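Local coordinates for amino acid ABC transporter, periplasmic amino acid-binding protein (Brucella ovis, PDB 4Z9N) that binds glutathione in a periplasmic solute-binding protein fold and probably delivers its ligand to an amino-acid-type ABC transporter, at residues Gly19-Gly24 with Ala51-Ile56; Gly28-Ala33 with Arg192-Asn197; Val161-Ile166 with Asn170-Ser175; Glu239-Thr244 with Lys260-Ala265; Asn247-Lys252 with Trp281-Ile286. All blocks are in the same frame, centred on the assembly; numbering follows the deposited sequence.

Overall arrangement
From the N terminus, interaction 1 closes a short loop by seating strand 21-25 against helix 44-57. Interaction 2 opens just after that strand and closes far along the chain at residues 192-197, so it crosses interaction 1. Interaction 3, a tight turn from strand 159-163 into helix 166-174, nests inside that long loop and meets interaction 2 through the hydrogen bond of Ala196 N with Asp174 OD2. Interactions 4 and 5 come later in the chain, cross each other and lie with centres only about 7 Å apart, joining helices 222-240, 248-251, 257-262 and 281-289. Interaction 5 returns to interaction 1 by packing Ile285 on Ala55; interaction 3 lies on the opposite side of the chain's centre from interactions 4 and 5.

Interaction 1. Residues Gly19-Gly24 with Ala51-Ile56; sequences GFLQCG and AVASAI
Leu21 reaches helix 44-57 with a single methyl: its CD2 lies 3.6 Å from Val52 CG1 and 3.7 Å from Val52 CB, while the two side chains cross at about a right angle. The same methyl stands 4.4 Å from Ala53 CB and 3.8 Å from Ala53 N, so it rests on the helix surface where Val52 gives way to Ala53. With CG1 opposite its own backbone N (chi1 176°), Val52 offers that branch to the strand. No hydrogen bond spans the pair; the contact is wholly apolar, and all three residues are buried.

One shell out, Trp224 of helix 222-240 also touches Leu21. The strand backbone is fixed separately: Leu21 pairs with Lys62 and Lys64, and Gln22 N is held by Asp83 OD2. On the helix, Ala51 and Ala55 pack against helix 281-289.

Strands 21-25 and 63-67 run parallel as neighbours in one sheet, and helix 44-57 lies between them in the chain. Leu21 therefore marks the strand-helix interface of a beta-alpha-beta crossover, as in the alpha/beta lobes of periplasmic binding proteins.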
# COMPACT_ATOMS: atom_id res chain seq x y z
N GLY D 19 -23.73 -2.44 18.69
CA GLY D 19 -24.30 -1.19 18.24
C GLY D 19 -23.37 0.01 18.18
O GLY D 19 -23.80 1.15 18.03
N PHE D 20 -22.08 -0.26 18.31
CA PHE D 20 -21.07 0.78 18.22
C PHE D 20 -19.73 0.13 17.93
O PHE D 20 -19.58 -1.08 18.05
CB PHE D 20 -21.01 1.60 19.52
CG PHE D 20 -20.60 0.79 20.71
CD1 PHE D 20 -19.26 0.65 21.05
CD2 PHE D 20 -21.55 0.16 21.50
CE1 PHE D 20 -18.88 -0.10 22.14
CE2 PHE D 20 -21.17 -0.59 22.60
CZ PHE D 20 -19.83 -0.72 22.92
N LEU D 21 -18.75 0.96 17.59
CA LEU D 21 -17.39 0.52 17.32
C LEU D 21 -16.48 0.86 18.51
O LEU D 21 -16.50 1.99 18.99
CB LEU D 21 -16.90 1.17 16.03
CG LEU D 21 -15.46 0.99 15.56
CD1 LEU D 21 -15.20 -0.44 15.11
CD2 LEU D 21 -15.14 1.96 14.43
N GLN D 22 -15.70 -0.10 18.99
CA GLN D 22 -14.75 0.17 20.08
C GLN D 22 -13.36 0.40 19.49
O GLN D 22 -12.80 -0.52 18.91
CB GLN D 22 -14.72 -0.99 21.08
CG GLN D 22 -14.00 -0.72 22.40
CD GLN D 22 -14.75 0.23 23.32
OE1 GLN D 22 -15.96 0.07 23.55
NE2 GLN D 22 -14.04 1.19 23.89
N CYS D 23 -12.80 1.60 19.64
CA CYS D 23 -11.51 1.93 19.01
C CYS D 23 -10.36 2.22 19.97
O CYS D 23 -10.53 2.97 20.95
CB CYS D 23 -11.68 3.16 18.12
SG CYS D 23 -12.84 2.92 16.78
N GLY D 24 -9.19 1.66 19.69
CA GLY D 24 -8.01 2.04 20.43
C GLY D 24 -7.37 3.30 19.86
O GLY D 24 -7.01 3.33 18.68
N ALA D 51 -14.96 7.35 10.68
CA ALA D 51 -15.24 6.96 9.29
C ALA D 51 -15.72 5.50 9.23
O ALA D 51 -16.66 5.18 8.49
CB ALA D 51 -13.99 7.16 8.39
N VAL D 52 -15.08 4.63 10.00
CA VAL D 52 -15.49 3.24 10.05
C VAL D 52 -16.87 3.13 10.68
O VAL D 52 -17.72 2.39 10.20
CB VAL D 52 -14.45 2.40 10.81
CG1 VAL D 52 -14.92 0.97 10.96
CG2 VAL D 52 -13.12 2.45 10.06
N ALA D 53 -17.10 3.88 11.76
CA ALA D 53 -18.41 3.89 12.38
C ALA D 53 -19.48 4.38 11.40
O ALA D 53 -20.61 3.87 11.39
CB ALA D 53 -18.40 4.75 13.63
N SER D 54 -19.13 5.36 10.56
CA SER D 54 -20.11 5.87 9.60
C SER D 54 -20.41 4.83 8.52
O SER D 54 -21.55 4.63 8.14
CB SER D 54 -19.64 7.17 8.95
OG SER D 54 -19.22 8.12 9.92
N ALA D 55 -19.36 4.16 8.04
CA ALA D 55 -19.52 3.08 7.08
C ALA D 55 -20.52 2.02 7.54
O ALA D 55 -21.26 1.44 6.74
CB ALA D 55 -18.16 2.42 6.80
N ILE D 56 -20.52 1.75 8.84
CA ILE D 56 -21.28 0.64 9.39
C ILE D 56 -22.65 1.08 9.86
O ILE D 56 -23.64 0.42 9.56
CB ILE D 56 -20.52 -0.02 10.56
CG1 ILE D 56 -19.18 -0.58 10.07
CG2 ILE D 56 -21.36 -1.11 11.22
CD1 ILE D 56 -18.28 -1.07 11.20

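Interaction 2. Residues Gly28-Ala33 with Arg192-Asn197; sequences GLLGFA and RLALAN
The flat group in the contact of Leu30 with Leu193 and Ala194 is a peptide, since no aromatic ring or side-chain amide crosses between the segments. Leu30 CD1 sits almost squarely above one face of the Leu193-Ala194 peptide, 4.0 Å from Leu193 C and 4.1 Å from Ala194 N. Around this plane the same methyl meets the two flanking side chains, at 3.8 Å from Leu193 CB and 4.2 Å from Ala194 CB. Leu30 and Leu193 cross obliquely, and the Leu193 side chain also touches Pro305 and Leu306.

Each side presents its residues from a turn. Residues Arg192 to Leu195 form a type I beta turn closed by Leu195 N to Arg192 O at 3.1 Å, which puts Leu193 and Ala194 at its corners. In residues 28-33, Leu29 O accepts from both Phe32 N and Ala33 N, a classic beta bulge that leaves Leu30 on the outward bend.

Apart from this methyl on a turn, with about 100 Å² buried in all, little joins the segments. The side chain of Leu30 is about 10 Å from the bound glutathione, and the loops it links are far apart in sequence. An apolar touch without directional bonds is consistent with two lobes meeting at the mouth of a cleft closed over ligand and able to part again.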
# COMPACT_ATOMS: atom_id res chain seq x y z
N GLY D 28 -3.57 11.13 24.22
CA GLY D 28 -3.68 12.57 24.01
C GLY D 28 -2.57 13.17 23.19
O GLY D 28 -1.50 13.50 23.71
N LEU D 29 -2.83 13.33 21.90
CA LEU D 29 -1.86 13.87 20.95
C LEU D 29 -2.58 14.84 20.03
O LEU D 29 -3.43 14.44 19.23
CB LEU D 29 -1.20 12.73 20.15
CG LEU D 29 -0.19 13.15 19.09
CD1 LEU D 29 0.92 13.96 19.73
CD2 LEU D 29 0.37 11.93 18.35
N LEU D 30 -2.26 16.13 20.16
CA LEU D 30 -2.99 17.17 19.43
C LEU D 30 -2.90 16.93 17.94
O LEU D 30 -1.82 16.68 17.40
CB LEU D 30 -2.46 18.57 19.78
CG LEU D 30 -2.75 19.04 21.21
CD1 LEU D 30 -1.99 20.32 21.54
CD2 LEU D 30 -4.26 19.25 21.41
N GLY D 31 -4.05 17.00 17.27
CA GLY D 31 -4.10 16.82 15.82
C GLY D 31 -4.44 15.41 15.44
O GLY D 31 -5.06 15.17 14.41
N PHE D 32 -4.07 14.45 16.29
CA PHE D 32 -4.29 13.06 15.96
C PHE D 32 -5.38 12.40 16.81
O PHE D 32 -6.26 11.75 16.26
CB PHE D 32 -2.97 12.31 16.05
CG PHE D 32 -2.17 12.46 14.81
CD1 PHE D 32 -1.41 13.60 14.60
CD2 PHE D 32 -2.26 11.52 13.80
CE1 PHE D 32 -0.70 13.77 13.42
CE2 PHE D 32 -1.55 11.68 12.61
CZ PHE D 32 -0.78 12.81 12.42
N ALA D 33 -5.32 12.57 18.12
CA ALA D 33 -6.37 12.04 18.99
C ALA D 33 -6.26 12.66 20.36
O ALA D 33 -5.29 12.43 21.09
CB ALA D 33 -6.28 10.53 19.10
N ARG D 192 4.63 19.93 20.24
CA ARG D 192 5.07 21.33 20.32
C ARG D 192 3.93 22.27 20.74
O ARG D 192 4.13 23.18 21.54
CB ARG D 192 5.67 21.77 18.98
CG ARG D 192 6.12 23.22 18.95
CD ARG D 192 6.99 23.53 17.73
NE ARG D 192 6.31 23.30 16.46
CZ ARG D 192 6.89 23.42 15.27
NH1 ARG D 192 8.17 23.76 15.19
NH2 ARG D 192 6.20 23.18 14.16
N LEU D 193 2.73 22.03 20.22
CA LEU D 193 1.59 22.88 20.53
C LEU D 193 1.14 22.78 21.99
O LEU D 193 0.34 23.59 22.46
CB LEU D 193 0.41 22.54 19.62
CG LEU D 193 0.55 23.04 18.18
CD1 LEU D 193 -0.58 22.49 17.33
CD2 LEU D 193 0.56 24.57 18.12
N ALA D 194 1.67 21.80 22.72
CA ALA D 194 1.27 21.59 24.11
C ALA D 194 2.29 22.16 25.08
O ALA D 194 2.10 22.11 26.29
CB ALA D 194 1.05 20.10 24.38
N LEU D 195 3.37 22.70 24.54
CA LEU D 195 4.48 23.17 25.36
C LEU D 195 4.22 24.61 25.80
O LEU D 195 3.35 25.28 25.26
CB LEU D 195 5.80 23.06 24.60
CG LEU D 195 6.12 21.63 24.11
CD1 LEU D 195 7.50 21.57 23.52
CD2 LEU D 195 6.00 20.64 25.28
N ALA D 196 4.99 25.07 26.78
CA ALA D 196 4.79 26.40 27.35
C ALA D 196 4.92 27.49 26.29
O ALA D 196 4.07 28.38 26.20
CB ALA D 196 5.77 26.65 28.48
N ASN D 197 5.98 27.42 25.48
CA ASN D 197 6.20 28.38 24.40
C ASN D 197 6.49 27.69 23.06
O ASN D 197 7.65 27.60 22.66
CB ASN D 197 7.35 29.32 24.74
CG ASN D 197 7.09 30.13 25.98
OD1 ASN D 197 6.40 31.15 25.94
ND2 ASN D 197 7.63 29.68 27.11

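Interaction 3. Residues Val161-Ile166 with Asn170-Ser175; sequences VVFEKI and NAAYDS. With GSH (glutathione), chain U.
Polar contacts first: Asn170 N donates to Ile166 O at 2.8 Å with an N-H...O angle of 163°, the i to i+4 bond of the first turn of helix 166-174. The donor is tilted 19° from the carbonyl plane. Asn170 OD1 also lies 3.0 Å from Ile166 O, but both are acceptors, so this is a close approach without a bond; OD1 instead takes the hydroxyl of Tyr181. Ile166 CG1 makes a van der Waals approach to the same amide, 3.6 Å from Asn170 OD1, and the two side chains pass at a slant.

The apolar contact is Phe163 on Ala172. Phe163, at the end of strand 159-163, brings the far end of its ring to Ala172, with CZ 3.4 Å from Ala172 CB and the methyl meeting the ring obliquely. Ring atom CE2 follows at 3.8 Å. Glu168 and Ala169 also touch this ring.

Of these two segments, Ile166 is the one that meets the ligand. An extended side chain, CG1 opposite the backbone N (chi1 -172°), carries CD1 to 3.7 Å from N3 and 3.8 Å from SG2 of glutathione. Gln138, which touches Ile166, hydrogen-bonds the same ligand.

This turn is the strand-to-helix link of a beta-alpha-beta unit whose parallel strands 159-163 and 180-182 flank strand 134-138 and whose helix starts at the glutathione pocket, a layout known from periplasmic binding proteins.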
# COMPACT_ATOMS: atom_id res chain seq x y z
N VAL D 161 16.80 9.34 27.30
CA VAL D 161 16.07 9.36 28.55
C VAL D 161 14.71 8.77 28.25
O VAL D 161 13.94 9.35 27.48
CB VAL D 161 15.96 10.78 29.12
CG1 VAL D 161 15.35 10.75 30.49
CG2 VAL D 161 17.33 11.47 29.14
N VAL D 162 14.41 7.60 28.81
CA VAL D 162 13.23 6.84 28.40
C VAL D 162 12.08 6.99 29.37
O VAL D 162 12.24 6.84 30.60
CB VAL D 162 13.57 5.35 28.24
CG1 VAL D 162 12.31 4.57 27.91
CG2 VAL D 162 14.63 5.17 27.17
N PHE D 163 10.90 7.27 28.82
CA PHE D 163 9.71 7.54 29.60
C PHE D 163 8.59 6.56 29.31
O PHE D 163 8.49 6.04 28.21
CB PHE D 163 9.21 8.96 29.35
CG PHE D 163 10.14 10.00 29.82
CD1 PHE D 163 11.15 10.46 29.00
CD2 PHE D 163 10.06 10.48 31.12
CE1 PHE D 163 12.05 11.39 29.46
CE2 PHE D 163 10.96 11.42 31.57
CZ PHE D 163 11.95 11.88 30.73
N GLU D 164 7.73 6.35 30.31
CA GLU D 164 6.62 5.43 30.15
C GLU D 164 5.35 6.10 29.65
O GLU D 164 4.48 5.45 29.09
CB GLU D 164 6.32 4.72 31.48
CG GLU D 164 7.49 3.92 32.02
CD GLU D 164 7.98 2.88 31.03
OE1 GLU D 164 7.17 2.05 30.57
OE2 GLU D 164 9.19 2.90 30.71
N LYS D 165 5.23 7.41 29.88
CA LYS D 165 4.02 8.15 29.53
C LYS D 165 4.39 9.42 28.77
O LYS D 165 5.43 10.02 29.04
CB LYS D 165 3.22 8.50 30.79
CG LYS D 165 2.73 7.28 31.56
CD LYS D 165 1.87 7.69 32.74
CE LYS D 165 0.87 6.60 33.08
NZ LYS D 165 0.26 6.80 34.43
N ILE D 166 3.55 9.84 27.83
CA ILE D 166 3.89 10.98 27.00
C ILE D 166 3.95 12.26 27.84
O ILE D 166 4.75 13.16 27.55
CB ILE D 166 2.93 11.13 25.81
CG1 ILE D 166 3.43 12.22 24.85
CG2 ILE D 166 1.52 11.46 26.26
CD1 ILE D 166 2.69 12.26 23.51
N ASN D 170 6.95 14.93 27.84
CA ASN D 170 6.72 16.32 27.49
C ASN D 170 7.26 17.24 28.60
O ASN D 170 7.90 18.26 28.31
CB ASN D 170 5.24 16.61 27.25
CG ASN D 170 4.66 15.83 26.08
OD1 ASN D 170 5.39 15.16 25.34
ND2 ASN D 170 3.35 15.94 25.88
N ALA D 171 7.03 16.88 29.86
CA ALA D 171 7.41 17.77 30.96
C ALA D 171 8.93 17.84 31.10
O ALA D 171 9.49 18.91 31.36
CB ALA D 171 6.77 17.32 32.26
N ALA D 172 9.60 16.70 30.92
CA ALA D 172 11.05 16.63 31.07
C ALA D 172 11.77 17.40 29.97
O ALA D 172 12.84 17.98 30.20
CB ALA D 172 11.49 15.19 31.08
N TYR D 173 11.20 17.38 28.77
CA TYR D 173 11.74 18.14 27.64
C TYR D 173 11.53 19.64 27.85
O TYR D 173 12.46 20.43 27.69
CB TYR D 173 11.09 17.69 26.33
CG TYR D 173 11.43 18.59 25.15
CD1 TYR D 173 12.72 18.66 24.65
CD2 TYR D 173 10.44 19.35 24.54
CE1 TYR D 173 13.03 19.48 23.58
CE2 TYR D 173 10.73 20.16 23.46
CZ TYR D 173 12.02 20.23 22.98
OH TYR D 173 12.30 21.05 21.92
N ASP D 174 10.30 20.02 28.18
CA ASP D 174 9.96 21.43 28.28
C ASP D 174 10.70 22.10 29.43
O ASP D 174 11.09 23.27 29.34
CB ASP D 174 8.45 21.60 28.46
CG ASP D 174 7.95 22.93 27.93
OD1 ASP D 174 8.74 23.61 27.24
OD2 ASP D 174 6.77 23.27 28.17
N SER D 175 10.91 21.35 30.51
CA SER D 175 11.56 21.90 31.70
C SER D 175 13.05 22.09 31.45
O SER D 175 13.73 22.81 32.19
CB SER D 175 11.35 20.97 32.89
OG SER D 175 12.11 19.79 32.72
N1 GSH U . 4.89 5.50 15.45
CA1 GSH U . 5.75 5.09 16.56
C1 GSH U . 5.41 3.64 16.91
O11 GSH U . 6.13 3.03 17.75
O12 GSH U . 4.43 3.05 16.38
CB1 GSH U . 5.52 5.94 17.82
CG1 GSH U . 4.05 5.82 18.25
CD1 GSH U . 3.88 6.46 19.62
OE1 GSH U . 3.43 5.85 20.54
N2 GSH U . 4.28 7.84 19.78
CA2 GSH U . 4.14 8.43 21.09
C2 GSH U . 2.68 8.48 21.56
O2 GSH U . 1.75 8.38 20.83
CB2 GSH U . 4.84 9.80 21.14
SG2 GSH U . 3.97 11.05 20.16
N3 GSH U . 2.47 8.59 22.99
CA3 GSH U . 1.13 8.64 23.51
C3 GSH U . 1.01 7.59 24.62
O31 GSH U . -0.00 7.62 25.37
O32 GSH U . 1.90 6.70 24.77

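Interaction 4. Residues Glu239-Thr244 with Lys260-Ala265; sequences EEYGIT and KRLLGA
Both backbones are helix ends closed by Schellman motifs, with Gly242 and Gly264 as the positive-phi C-prime residues; Ala265 N bonds Lys260 O at 2.8 Å, and Ile243 N turns back to Ala238 O. Side chains within two residues of those glycines make the contact. Leu262 CD2 is the shared point, 3.7 Å from Ile243 CD1 and 3.9 Å from Tyr241 CD2. Leu262 and Ile243 slide past one another in opposite directions, whereas Leu263 meets Ile243 tip to tip, CD1 to CD1 at 4.1 Å. The Tyr241 ring receives the leucine methyl obliquely. With the Leu262 CG anti to N (chi1 -178°), CD2 is placed toward Ile243 and Tyr241. No hydrogen bond joins the two segments, and Ile243, Leu262 and Leu263 are buried.

Arg261 and Glu240 flank the apolar patch and form salt bridges with Asp149 and Lys210 of the second subunit, so the contact lies beside the dimer interface. Within the chain, Val248 and Met251 of helix 248-251 cover Ile243 and Leu263, and Val282 of helix 281-289 backs both leucines, so the C-terminal ends of helices 222-240 and 257-262 meet beside helices 248-251 and 281-289.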
# COMPACT_ATOMS: atom_id res chain seq x y z
N GLU D 239 -11.71 11.75 -2.34
CA GLU D 239 -10.94 12.98 -2.52
C GLU D 239 -10.50 13.09 -3.98
O GLU D 239 -10.64 14.15 -4.60
CB GLU D 239 -9.73 13.07 -1.59
CG GLU D 239 -9.05 14.44 -1.74
CD GLU D 239 -7.72 14.58 -1.04
OE1 GLU D 239 -7.13 13.56 -0.61
OE2 GLU D 239 -7.27 15.74 -0.90
N GLU D 240 -9.98 12.00 -4.53
CA GLU D 240 -9.52 12.00 -5.93
C GLU D 240 -10.64 12.44 -6.90
O GLU D 240 -10.38 13.11 -7.91
CB GLU D 240 -8.99 10.62 -6.33
CG GLU D 240 -8.34 10.62 -7.72
CD GLU D 240 -7.93 9.24 -8.20
OE1 GLU D 240 -7.65 8.37 -7.36
OE2 GLU D 240 -7.91 9.03 -9.44
N TYR D 241 -11.88 12.07 -6.58
CA TYR D 241 -13.00 12.38 -7.46
C TYR D 241 -13.73 13.68 -7.07
O TYR D 241 -14.76 14.00 -7.65
CB TYR D 241 -14.00 11.22 -7.48
CG TYR D 241 -13.46 9.88 -7.96
CD1 TYR D 241 -12.30 9.78 -8.71
CD2 TYR D 241 -14.14 8.70 -7.66
CE1 TYR D 241 -11.83 8.54 -9.15
CE2 TYR D 241 -13.67 7.47 -8.09
CZ TYR D 241 -12.51 7.39 -8.84
OH TYR D 241 -12.05 6.16 -9.26
N GLY D 242 -13.18 14.43 -6.12
CA GLY D 242 -13.76 15.71 -5.74
C GLY D 242 -15.08 15.60 -5.00
O GLY D 242 -15.92 16.52 -5.06
N ILE D 243 -15.27 14.48 -4.30
CA ILE D 243 -16.47 14.25 -3.50
C ILE D 243 -16.19 14.65 -2.07
O ILE D 243 -15.26 14.13 -1.43
CB ILE D 243 -16.93 12.78 -3.57
CG1 ILE D 243 -17.18 12.37 -5.02
CG2 ILE D 243 -18.23 12.59 -2.76
CD1 ILE D 243 -17.20 10.88 -5.22
N THR D 244 -17.00 15.57 -1.57
CA THR D 244 -16.78 16.16 -0.26
C THR D 244 -18.00 15.97 0.63
O THR D 244 -19.07 15.58 0.16
CB THR D 244 -16.47 17.67 -0.37
OG1 THR D 244 -17.62 18.35 -0.89
CG2 THR D 244 -15.29 17.91 -1.30
N LYS D 260 -20.71 7.29 -9.75
CA LYS D 260 -21.97 6.59 -9.57
C LYS D 260 -21.75 5.25 -8.86
O LYS D 260 -22.49 4.88 -7.94
CB LYS D 260 -22.66 6.38 -10.92
CG LYS D 260 -23.99 5.64 -10.83
CD LYS D 260 -24.61 5.42 -12.21
CE LYS D 260 -24.93 6.72 -12.89
NZ LYS D 260 -25.76 6.51 -14.11
N ARG D 261 -20.71 4.54 -9.28
CA ARG D 261 -20.38 3.24 -8.71
C ARG D 261 -19.87 3.40 -7.28
O ARG D 261 -20.30 2.68 -6.37
CB ARG D 261 -19.35 2.52 -9.60
CG ARG D 261 -18.97 1.12 -9.11
CD ARG D 261 -18.13 0.35 -10.13
NE ARG D 261 -16.87 1.04 -10.42
CZ ARG D 261 -16.61 1.67 -11.57
NH1 ARG D 261 -17.52 1.67 -12.54
NH2 ARG D 261 -15.44 2.27 -11.75
N LEU D 262 -18.98 4.37 -7.07
CA LEU D 262 -18.45 4.64 -5.73
C LEU D 262 -19.57 4.97 -4.75
O LEU D 262 -19.58 4.47 -3.63
CB LEU D 262 -17.45 5.81 -5.76
CG LEU D 262 -16.81 6.16 -4.42
CD1 LEU D 262 -15.91 5.00 -3.93
CD2 LEU D 262 -16.04 7.48 -4.48
N LEU D 263 -20.52 5.80 -5.17
CA LEU D 263 -21.54 6.28 -4.23
C LEU D 263 -22.78 5.37 -4.17
O LEU D 263 -23.77 5.73 -3.55
CB LEU D 263 -21.94 7.71 -4.58
CG LEU D 263 -20.75 8.66 -4.48
CD1 LEU D 263 -21.17 10.09 -4.76
CD2 LEU D 263 -20.10 8.57 -3.10
N GLY D 264 -22.70 4.20 -4.80
CA GLY D 264 -23.77 3.23 -4.73
C GLY D 264 -25.01 3.58 -5.53
O GLY D 264 -26.11 3.10 -5.22
N ALA D 265 -24.84 4.41 -6.56
CA ALA D 265 -25.98 4.86 -7.36
C ALA D 265 -26.16 4.02 -8.62
O ALA D 265 -27.12 4.21 -9.36
CB ALA D 265 -25.82 6.33 -7.74

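Interaction 5. Residues Asn247-Lys252 with Trp281-Ile286; sequences NVEEMK and WVVKII
This is an apolar helix-to-helix contact, in which Val248 at the start of short helix 248-251 packs on Val283 and Ile286 of helix 281-289. The evidence is one branched side chain shared between two helix residues three positions apart. Val248 CG2 lies 4.0 Å from Val283 CG1, and Val248 CB lies 3.9 Å from Ile286 CG2. Val248 CG1 occupies the crowded site between its backbone N and carbonyl carbon (chi1 62°), which puts CG2 opposite the N and facing helix 281-289; CG1 itself is 4.1 Å from Ile286 CG2. No hydrogen bond crosses between the segments.

At the exposed side of the contact, Glu249 OE1 comes no nearer to Val283 CG1 than 4.5 Å, and its charge is instead paired with Lys287 NZ. The Asn247 amide ties the start of the segment to the preceding turn: OD1 accepts from Thr244 N and ND2 donates to Gly242 O.

Helix 281-289 is covered on other faces too. Ile286 touches Ala238 of helix 222-240, Ile285 packs on Ala51 and Ala55 of helix 44-57, and Trp281 meets Ile93 of the second subunit. Contacts at i and i+3 put both residues on one face of helix 281-289, as in ordinary helix packing, here within an all-helical cluster beyond helix 222-240.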
# COMPACT_ATOMS: atom_id res chain seq x y z
N ASN D 247 -20.83 18.11 -0.75
CA ASN D 247 -21.44 17.89 -2.06
C ASN D 247 -21.83 16.45 -2.36
O ASN D 247 -22.38 16.17 -3.42
CB ASN D 247 -20.52 18.42 -3.18
CG ASN D 247 -19.29 17.55 -3.43
OD1 ASN D 247 -19.18 16.40 -2.97
ND2 ASN D 247 -18.34 18.10 -4.19
N VAL D 248 -21.55 15.54 -1.43
CA VAL D 248 -21.76 14.12 -1.73
C VAL D 248 -23.22 13.78 -2.05
O VAL D 248 -23.50 12.91 -2.87
CB VAL D 248 -21.23 13.24 -0.57
CG1 VAL D 248 -21.99 13.51 0.72
CG2 VAL D 248 -21.32 11.77 -0.96
N GLU D 249 -24.17 14.47 -1.42
CA GLU D 249 -25.57 14.17 -1.71
C GLU D 249 -25.87 14.54 -3.16
O GLU D 249 -26.59 13.83 -3.84
CB GLU D 249 -26.51 14.89 -0.75
CG GLU D 249 -28.00 14.56 -0.97
CD GLU D 249 -28.36 13.12 -0.62
OE1 GLU D 249 -27.59 12.48 0.13
OE2 GLU D 249 -29.42 12.65 -1.07
N GLU D 250 -25.29 15.65 -3.62
CA GLU D 250 -25.41 16.04 -5.02
C GLU D 250 -24.62 15.10 -5.95
O GLU D 250 -25.08 14.76 -7.05
CB GLU D 250 -24.92 17.48 -5.22
CG GLU D 250 -25.98 18.56 -5.04
CD GLU D 250 -27.33 18.20 -5.65
OE1 GLU D 250 -28.13 17.51 -4.98
OE2 GLU D 250 -27.57 18.61 -6.80
N MET D 251 -23.44 14.69 -5.52
CA MET D 251 -22.60 13.85 -6.36
C MET D 251 -23.23 12.48 -6.60
O MET D 251 -22.91 11.81 -7.59
CB MET D 251 -21.20 13.69 -5.75
CG MET D 251 -20.30 14.90 -5.93
SD MET D 251 -19.85 15.19 -7.65
CE MET D 251 -18.72 16.57 -7.50
N LYS D 252 -24.14 12.08 -5.72
CA LYS D 252 -24.82 10.79 -5.87
C LYS D 252 -25.60 10.74 -7.19
O LYS D 252 -25.87 9.66 -7.71
CB LYS D 252 -25.76 10.54 -4.68
N TRP D 281 -22.66 2.86 1.42
CA TRP D 281 -21.69 2.91 2.52
C TRP D 281 -20.70 4.09 2.37
O TRP D 281 -20.30 4.69 3.36
CB TRP D 281 -20.93 1.58 2.63
CG TRP D 281 -20.12 1.26 1.42
CD1 TRP D 281 -20.59 0.91 0.18
CD2 TRP D 281 -18.69 1.27 1.31
NE1 TRP D 281 -19.53 0.71 -0.69
CE2 TRP D 281 -18.36 0.92 -0.01
CE3 TRP D 281 -17.65 1.53 2.22
CZ2 TRP D 281 -17.04 0.84 -0.45
CZ3 TRP D 281 -16.34 1.45 1.77
CH2 TRP D 281 -16.05 1.11 0.45
N VAL D 282 -20.32 4.43 1.13
CA VAL D 282 -19.39 5.54 0.93
C VAL D 282 -20.07 6.89 1.18
O VAL D 282 -19.46 7.80 1.74
CB VAL D 282 -18.74 5.51 -0.46
CG1 VAL D 282 -17.74 6.64 -0.61
CG2 VAL D 282 -18.05 4.17 -0.69
N VAL D 283 -21.33 7.04 0.76
CA VAL D 283 -22.09 8.25 1.07
C VAL D 283 -22.13 8.42 2.59
O VAL D 283 -21.95 9.53 3.11
CB VAL D 283 -23.51 8.23 0.47
CG1 VAL D 283 -24.22 9.56 0.76
CG2 VAL D 283 -23.47 7.96 -1.03
N LYS D 284 -22.34 7.32 3.32
CA LYS D 284 -22.34 7.39 4.78
C LYS D 284 -21.00 7.86 5.33
O LYS D 284 -20.99 8.69 6.25
CB LYS D 284 -22.68 6.03 5.39
CG LYS D 284 -24.05 5.49 5.05
CD LYS D 284 -24.29 4.16 5.77
CE LYS D 284 -25.67 3.58 5.48
NZ LYS D 284 -26.72 4.62 5.42
N ILE D 285 -19.89 7.35 4.78
CA ILE D 285 -18.57 7.77 5.21
C ILE D 285 -18.38 9.27 4.98
O ILE D 285 -18.03 10.01 5.90
CB ILE D 285 -17.43 6.98 4.51
CG1 ILE D 285 -17.48 5.48 4.85
CG2 ILE D 285 -16.10 7.56 4.91
CD1 ILE D 285 -16.52 4.60 4.02
N ILE D 286 -18.59 9.72 3.75
CA ILE D 286 -18.30 11.11 3.41
C ILE D 286 -19.23 12.09 4.16
O ILE D 286 -18.80 13.17 4.59
CB ILE D 286 -18.38 11.31 1.89
CG1 ILE D 286 -17.40 10.36 1.19
CG2 ILE D 286 -18.02 12.73 1.52
CD1 ILE D 286 -15.93 10.54 1.61